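Local coordinates for protein xylulokinase (Brucella ovis, PDB 5VM1) that probably transfers a phosphate from ATP to D-xylulose, making D-xylulose 5-phosphate, as a kinase of the FGGY family in the actin-like ATPase clan, at residues G19-L24 / G432-A437; L24-E27 / P31-A34; Q320-E325 / A365-L370. One frame throughout, in Å; residues are numbered along the deposited sequence.

Interaction 1 (G19-L24 / G432-A437); sequences GVKALL and GAAFGA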
loop_
_atom_site.group_PDB
_atom_site.type_symbol
_atom_site.label_atom_id
_atom_site.label_comp_id
_atom_site.label_asym_id
_atom_site.label_seq_id
_atom_site.Cartn_x
_atom_site.Cartn_y
_atom_site.Cartn_z
ATOM N N GLY A 19 9.225 9.843 3.577
ATOM C CA GLY A 19 9.262 10.635 4.793
ATOM C C GLY A 19 8.411 10.060 5.909
ATOM O O GLY A 19 7.747 9.026 5.772
ATOM N N VAL A 20 8.461 10.752 7.039
ATOM C CA VAL A 20 7.687 10.427 8.226
ATOM C C VAL A 20 6.660 11.537 8.395
ATOM O O VAL A 20 7.029 12.714 8.489
ATOM C CB VAL A 20 8.585 10.305 9.465
ATOM C CG1 VAL A 20 7.740 10.187 10.747
ATOM C CG2 VAL A 20 9.560 9.134 9.309
ATOM N N LYS A 21 5.380 11.167 8.409
ATOM C CA LYS A 21 4.277 12.095 8.594
ATOM C C LYS A 21 3.740 11.914 10.003
ATOM O O LYS A 21 3.654 10.787 10.492
ATOM C CB LYS A 21 3.162 11.853 7.570
ATOM C CG LYS A 21 2.422 13.126 7.129
ATOM C CD LYS A 21 0.925 13.062 7.376
ATOM C CE LYS A 21 0.268 14.434 7.246
ATOM N NZ LYS A 21 -0.449 14.672 5.951
ATOM N N ALA A 22 3.480 13.025 10.689
ATOM C CA ALA A 22 2.917 13.007 12.033
ATOM C C ALA A 22 1.597 13.754 12.002
ATOM O O ALA A 22 1.554 14.917 11.605
ATOM C CB ALA A 22 3.868 13.641 13.039
ATOM N N LEU A 23 0.534 13.109 12.458
ATOM C CA LEU A 23 -0.798 13.679 12.353
ATOM C C LEU A 23 -1.456 13.627 13.716
ATOM O O LEU A 23 -1.520 12.559 14.337
ATOM C CB LEU A 23 -1.645 12.919 11.335
ATOM C CG LEU A 23 -3.023 13.498 11.060
ATOM C CD1 LEU A 23 -2.903 14.870 10.477
ATOM C CD2 LEU A 23 -3.758 12.598 10.120
ATOM N N LEU A 24 -1.975 14.767 14.160
ATOM C CA LEU A 24 -2.597 14.868 15.468
ATOM C C LEU A 24 -4.065 15.189 15.284
ATOM O O LEU A 24 -4.413 16.154 14.596
ATOM C CB LEU A 24 -1.910 15.932 16.329
ATOM C CG LEU A 24 -2.405 16.053 17.765
ATOM C CD1 LEU A 24 -2.166 14.775 18.557
ATOM C CD2 LEU A 24 -1.687 17.213 18.402
ATOM N N GLY A 432 -5.434 9.362 4.547
ATOM C CA GLY A 432 -4.458 8.372 4.149
ATOM C C GLY A 432 -3.899 7.564 5.299
ATOM O O GLY A 432 -4.554 7.363 6.335
ATOM N N ALA A 433 -2.655 7.092 5.099
ATOM C CA ALA A 433 -2.002 6.217 6.060
ATOM C C ALA A 433 -1.848 6.884 7.429
ATOM O O ALA A 433 -2.139 6.270 8.466
ATOM C CB ALA A 433 -0.634 5.799 5.521
ATOM N N ALA A 434 -1.429 8.150 7.460
ATOM C CA ALA A 434 -1.243 8.815 8.749
ATOM C C ALA A 434 -2.566 9.018 9.463
ATOM O O ALA A 434 -2.618 8.989 10.696
ATOM C CB ALA A 434 -0.511 10.144 8.575
ATOM N N PHE A 435 -3.644 9.253 8.726
ATOM C CA PHE A 435 -4.925 9.386 9.403
ATOM C C PHE A 435 -5.425 8.033 9.905
ATOM O O PHE A 435 -5.993 7.946 10.997
ATOM C CB PHE A 435 -5.935 10.057 8.487
ATOM C CG PHE A 435 -7.269 10.235 9.097
ATOM C CD1 PHE A 435 -7.430 11.051 10.200
ATOM C CD2 PHE A 435 -8.388 9.629 8.540
ATOM C CE1 PHE A 435 -8.677 11.233 10.767
ATOM C CE2 PHE A 435 -9.641 9.807 9.106
ATOM C CZ PHE A 435 -9.780 10.610 10.217
ATOM N N GLY A 436 -5.209 6.965 9.133
ATOM C CA GLY A 436 -5.560 5.641 9.619
ATOM C C GLY A 436 -4.769 5.263 10.854
ATOM O O GLY A 436 -5.293 4.634 11.782
ATOM N N ALA A 437 -3.493 5.634 10.872
ATOM C CA ALA A 437 -2.674 5.405 12.047
ATOM C C ALA A 437 -3.233 6.161 13.261
ATOM O O ALA A 437 -3.394 5.589 14.340
ATOM C CB ALA A 437 -1.231 5.801 11.730
#
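Leu23 and Lys21, two residues apart on strand 19-26, reach over the first turn of the helix that begins at Ala433. Leu23 can be followed outward. Its CB lies 4.1 Å from Ala434 CB, and with CG anti to the backbone N (chi1 -175°) the branch continues along the helix surface. There Leu23 CD2 settles against the backbone of Phe435, 3.5 Å from Phe435 CA, and is 3.7 Å from Phe435 CB. The same methyl stands at the edge of the Phe435 ring, near its plane, with Leu23 CD2 4.0 Å from Phe435 CD1; CD1 of Leu23 faces the neighbouring strand, beside Gly33 and Ala34. Alanine suits position 434 because its small CB lets strand and helix axes approach to 8.0 Å, and that methyl is also met by Lys21, whose CD lies 3.5 Å from Ala434 CB. The chain of Lys21 is bent at chi2 and chi4, and its NZ forms a salt bridge with Asp430, just before the helix. Asp430 also accepts a hydrogen bond from N of Gly432, the N-cap residue. The contact probably lies between the N- and C-terminal domains of the actin-like fold, with Ala434 beside Asp14, a residue predicted to be important for activity. No hydrogen bond links the two segments; the seam is hydrocarbon packing, with the lysine methylenes serving as apolar surface and its charge paired with that of Asp430.

Interaction 2 (L24-E27 / P31-A34); sequences LIDE and PVGA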
loop_
_atom_site.group_PDB
_atom_site.type_symbol
_atom_site.label_atom_id
_atom_site.label_comp_id
_atom_site.label_asym_id
_atom_site.label_seq_id
_atom_site.Cartn_x
_atom_site.Cartn_y
_atom_site.Cartn_z
ATOM N N LEU A 24 -1.975 14.767 14.160
ATOM C CA LEU A 24 -2.597 14.868 15.468
ATOM C C LEU A 24 -4.065 15.189 15.284
ATOM O O LEU A 24 -4.413 16.154 14.596
ATOM C CB LEU A 24 -1.910 15.932 16.329
ATOM C CG LEU A 24 -2.405 16.053 17.765
ATOM C CD1 LEU A 24 -2.166 14.775 18.557
ATOM C CD2 LEU A 24 -1.687 17.213 18.402
ATOM N N ILE A 25 -4.913 14.392 15.929
ATOM C CA ILE A 25 -6.357 14.517 15.824
ATOM C C ILE A 25 -6.968 14.489 17.221
ATOM O O ILE A 25 -6.390 13.962 18.174
ATOM C CB ILE A 25 -6.975 13.392 14.958
ATOM C CG1 ILE A 25 -6.774 12.035 15.648
ATOM C CG2 ILE A 25 -6.425 13.428 13.511
ATOM C CD1 ILE A 25 -7.598 10.941 15.068
ATOM N N ASP A 26 -8.177 15.023 17.318
ATOM C CA ASP A 26 -8.902 15.115 18.569
ATOM C C ASP A 26 -9.883 13.957 18.651
ATOM O O ASP A 26 -9.865 13.053 17.813
ATOM C CB ASP A 26 -9.600 16.472 18.687
ATOM C CG ASP A 26 -10.605 16.726 17.573
ATOM O OD1 ASP A 26 -11.499 15.880 17.376
ATOM O OD2 ASP A 26 -10.520 17.781 16.907
ATOM N N GLU A 27 -10.739 13.976 19.680
ATOM C CA GLU A 27 -11.687 12.884 19.893
ATOM C C GLU A 27 -12.692 12.746 18.750
ATOM O O GLU A 27 -13.208 11.643 18.525
ATOM C CB GLU A 27 -12.426 13.078 21.229
ATOM N N PRO A 31 -8.465 17.028 12.213
ATOM C CA PRO A 31 -7.022 17.234 12.288
ATOM C C PRO A 31 -6.744 18.481 13.101
ATOM O O PRO A 31 -7.465 19.477 13.021
ATOM C CB PRO A 31 -6.602 17.386 10.818
ATOM C CG PRO A 31 -7.844 17.847 10.110
ATOM C CD PRO A 31 -8.995 17.212 10.848
ATOM N N VAL A 32 -5.673 18.417 13.878
ATOM C CA VAL A 32 -5.256 19.503 14.743
ATOM C C VAL A 32 -3.951 20.103 14.254
ATOM O O VAL A 32 -3.762 21.318 14.294
ATOM C CB VAL A 32 -5.117 19.001 16.205
ATOM C CG1 VAL A 32 -4.304 19.959 17.036
ATOM C CG2 VAL A 32 -6.475 18.728 16.857
ATOM N N GLY A 33 -3.067 19.256 13.742
ATOM C CA GLY A 33 -1.823 19.695 13.149
ATOM C C GLY A 33 -1.120 18.496 12.553
ATOM O O GLY A 33 -1.450 17.343 12.854
ATOM N N ALA A 34 -0.137 18.792 11.710
ATOM C CA ALA A 34 0.622 17.755 11.031
ATOM C C ALA A 34 2.021 18.274 10.758
ATOM O O ALA A 34 2.221 19.472 10.568
ATOM C CB ALA A 34 -0.032 17.341 9.715
#
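The flat groups that join Leu24 to Val32 and Gly33 are peptide units, meeting through their N-H and C=O ends. The carbonyl of Leu24 receives Val32 N at 2.7 Å between N and O, with the donor tilted 15° from the carbonyl plane. Gly33 N turns to that same Leu24 O as well, at a weak 3.5 Å. Two successive residues thus face one, which is a classic beta bulge in the antiparallel hairpin of strands 19-26 and 31-38. The return bond, Leu24 N to Gly33 O, is 2.9 Å long. Past the bulge the register moves by one, so that Ile25 pairs with Pro31 as a non-hydrogen-bonded pair; proline, lacking an N-H, suits such a place. Ile25 and Pro31 share one face of the sheet, where Ile25 CG2 lies 4.0 Å from Pro31 CA. Leu24 points to the other face, towards Leu67 of helix 53-70, an apolar residue on a buried surface. Leu24 CD2 comes 4.0 Å from Val32 CG1, the two side chains running side by side in the same direction. Asp26 OD1 accepts a hydrogen bond from Ala28 N, two residues on, as in an Asx turn. The other carboxylate oxygen, Asp26 OD2, approaches the valine, 4.2 Å from Val32 CG2.

Interaction 3 (Q320-E325 / A365-L370); sequences QSLDRE and ADRSAL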
loop_
_atom_site.group_PDB
_atom_site.type_symbol
_atom_site.label_atom_id
_atom_site.label_comp_id
_atom_site.label_asym_id
_atom_site.label_seq_id
_atom_site.Cartn_x
_atom_site.Cartn_y
_atom_site.Cartn_z
ATOM N N GLN A 320 -1.150 17.394 -16.324
ATOM C CA GLN A 320 -2.239 18.340 -16.114
ATOM C C GLN A 320 -2.619 19.037 -17.419
ATOM O O GLN A 320 -3.800 19.327 -17.640
ATOM C CB GLN A 320 -1.876 19.320 -15.005
ATOM C CG GLN A 320 -1.660 18.632 -13.648
ATOM C CD GLN A 320 -0.319 17.867 -13.548
ATOM O OE1 GLN A 320 0.687 18.279 -14.121
ATOM N NE2 GLN A 320 -0.318 16.750 -12.826
ATOM N N SER A 321 -1.643 19.307 -18.301
ATOM C CA SER A 321 -1.975 19.884 -19.606
ATOM C C SER A 321 -2.649 18.857 -20.503
ATOM O O SER A 321 -3.618 19.178 -21.197
ATOM C CB SER A 321 -0.731 20.441 -20.309
ATOM O OG SER A 321 0.101 21.171 -19.426
ATOM N N LEU A 322 -2.157 17.617 -20.508
ATOM C CA LEU A 322 -2.825 16.586 -21.293
ATOM C C LEU A 322 -4.254 16.373 -20.791
ATOM O O LEU A 322 -5.197 16.365 -21.590
ATOM C CB LEU A 322 -2.008 15.287 -21.240
ATOM C CG LEU A 322 -0.634 15.392 -21.923
ATOM C CD1 LEU A 322 0.146 14.081 -21.894
ATOM C CD2 LEU A 322 -0.760 15.907 -23.361
ATOM N N ASP A 323 -4.440 16.318 -19.463
ATOM C CA ASP A 323 -5.777 16.213 -18.886
ATOM C C ASP A 323 -6.613 17.457 -19.213
ATOM O O ASP A 323 -7.794 17.348 -19.576
ATOM C CB ASP A 323 -5.668 16.000 -17.370
ATOM C CG ASP A 323 -7.031 15.931 -16.679
ATOM O OD1 ASP A 323 -7.720 14.907 -16.852
ATOM O OD2 ASP A 323 -7.416 16.890 -15.966
ATOM N N ARG A 324 -6.005 18.647 -19.133
ATOM C CA ARG A 324 -6.720 19.861 -19.521
ATOM C C ARG A 324 -7.064 19.865 -21.014
ATOM O O ARG A 324 -8.133 20.343 -21.404
ATOM C CB ARG A 324 -5.906 21.098 -19.147
ATOM C CG ARG A 324 -6.745 22.351 -18.991
ATOM C CD ARG A 324 -5.871 23.616 -18.919
ATOM N NE ARG A 324 -4.736 23.530 -19.830
ATOM C CZ ARG A 324 -4.756 23.931 -21.099
ATOM N NH1 ARG A 324 -5.853 24.469 -21.622
ATOM N NH2 ARG A 324 -3.670 23.792 -21.845
ATOM N N GLU A 325 -6.188 19.323 -21.868
ATOM C CA GLU A 325 -6.476 19.303 -23.304
ATOM C C GLU A 325 -7.601 18.328 -23.632
ATOM O O GLU A 325 -8.455 18.627 -24.468
ATOM C CB GLU A 325 -5.213 18.960 -24.097
ATOM C CG GLU A 325 -5.400 18.858 -25.624
ATOM C CD GLU A 325 -4.105 18.489 -26.349
ATOM O OE1 GLU A 325 -3.322 17.676 -25.811
ATOM O OE2 GLU A 325 -3.842 19.046 -27.437
ATOM N N ALA A 365 -5.350 10.241 -35.529
ATOM C CA ALA A 365 -5.166 10.261 -34.085
ATOM C C ALA A 365 -4.194 11.382 -33.722
ATOM O O ALA A 365 -3.032 11.368 -34.138
ATOM C CB ALA A 365 -4.656 8.918 -33.578
ATOM N N ASP A 366 -4.668 12.358 -32.956
ATOM C CA ASP A 366 -3.832 13.447 -32.486
ATOM C C ASP A 366 -3.322 13.132 -31.078
ATOM O O ASP A 366 -3.593 12.074 -30.506
ATOM C CB ASP A 366 -4.601 14.776 -32.526
ATOM C CG ASP A 366 -5.952 14.714 -31.798
ATOM O OD1 ASP A 366 -6.206 13.779 -31.011
ATOM O OD2 ASP A 366 -6.780 15.623 -32.007
ATOM N N ARG A 367 -2.573 14.076 -30.508
ATOM C CA ARG A 367 -2.044 13.882 -29.162
ATOM C C ARG A 367 -3.140 13.581 -28.155
ATOM O O ARG A 367 -2.956 12.735 -27.279
ATOM C CB ARG A 367 -1.254 15.098 -28.709
ATOM C CG ARG A 367 -0.660 14.884 -27.355
ATOM C CD ARG A 367 0.258 16.004 -26.986
ATOM N NE ARG A 367 -0.421 17.286 -26.859
ATOM C CZ ARG A 367 0.178 18.447 -27.080
ATOM N NH1 ARG A 367 1.461 18.469 -27.449
ATOM N NH2 ARG A 367 -0.504 19.573 -26.936
ATOM N N SER A 368 -4.255 14.316 -28.222
ATOM C CA SER A 368 -5.362 14.111 -27.292
ATOM C C SER A 368 -5.979 12.722 -27.440
ATOM O O SER A 368 -6.422 12.121 -26.453
ATOM C CB SER A 368 -6.414 15.199 -27.490
ATOM O OG SER A 368 -7.673 14.795 -26.986
ATOM N N ALA A 369 -6.040 12.201 -28.661
ATOM C CA ALA A 369 -6.618 10.873 -28.819
ATOM C C ALA A 369 -5.752 9.823 -28.143
ATOM O O ALA A 369 -6.274 8.856 -27.588
ATOM C CB ALA A 369 -6.810 10.539 -30.297
ATOM N N LEU A 370 -4.433 10.015 -28.142
ATOM C CA LEU A 370 -3.568 9.030 -27.502
ATOM C C LEU A 370 -3.591 9.183 -25.987
ATOM O O LEU A 370 -3.616 8.179 -25.270
ATOM C CB LEU A 370 -2.142 9.139 -28.045
ATOM C CG LEU A 370 -1.852 8.186 -29.192
ATOM C CD1 LEU A 370 -2.748 8.469 -30.350
ATOM C CD2 LEU A 370 -0.418 8.343 -29.600
#
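Glu325 reaches Arg367 with a fully extended chain, CG anti to the backbone N (chi1 178°), while Arg367 starts out extended and then bends at chi3 (64°). The bend sets the guanidinium across the path of the glutamate. Arg367 NE gives a nearly straight hydrogen bond of 3.1 Å to Glu325 OE1, which uses its syn lone pair and lies almost in the guanidinium plane. A second bond of the salt bridge, from Arg367 NH2 to Glu325 OE2, is weak at 3.4 Å, as the two planes are turned 52° apart. Leu322 adds apolar packing, its CD2 3.8 Å from Arg367 CD, against the methylenes. Ser368 CB lies 4.2 Å from Glu325 CD, where a small residue suits. Asp366 is the N-cap, its OD1 accepting from Ala369 N at 2.8 Å. The helix start may favour the carboxylate of Glu325, an effect probably offset in part by the like charge of Asp366. The contact thus joins the C-terminal half of helix 319-326 to the first turn of helix 367-390, with helix 305-315 packed against both through Tyr311, which touches Leu322 and hydrogen-bonds to Arg367 O.

Interactions 1 and 2 are neighbours, their centres 10 Å apart, sharing Leu24 and strand 19-26. Interaction 2 ties that strand to the edge strand of the six-stranded sheet, 31-38, and interaction 1 lays helix 433-446 of the C-terminal domain over strand 19-26; Leu23 CD1 and Ala34 CB touch between them at 3.9 Å. Interaction 3 is remote, about 35 Å from interaction 1 and 40 Å from interaction 2 between centres, within the C-terminal domain. Along the chain interaction 2 closes first, and interaction 3 is nested in the long span that interaction 1 closes. Local hairpin and helix contacts are thus combined with one that probably joins the two domains.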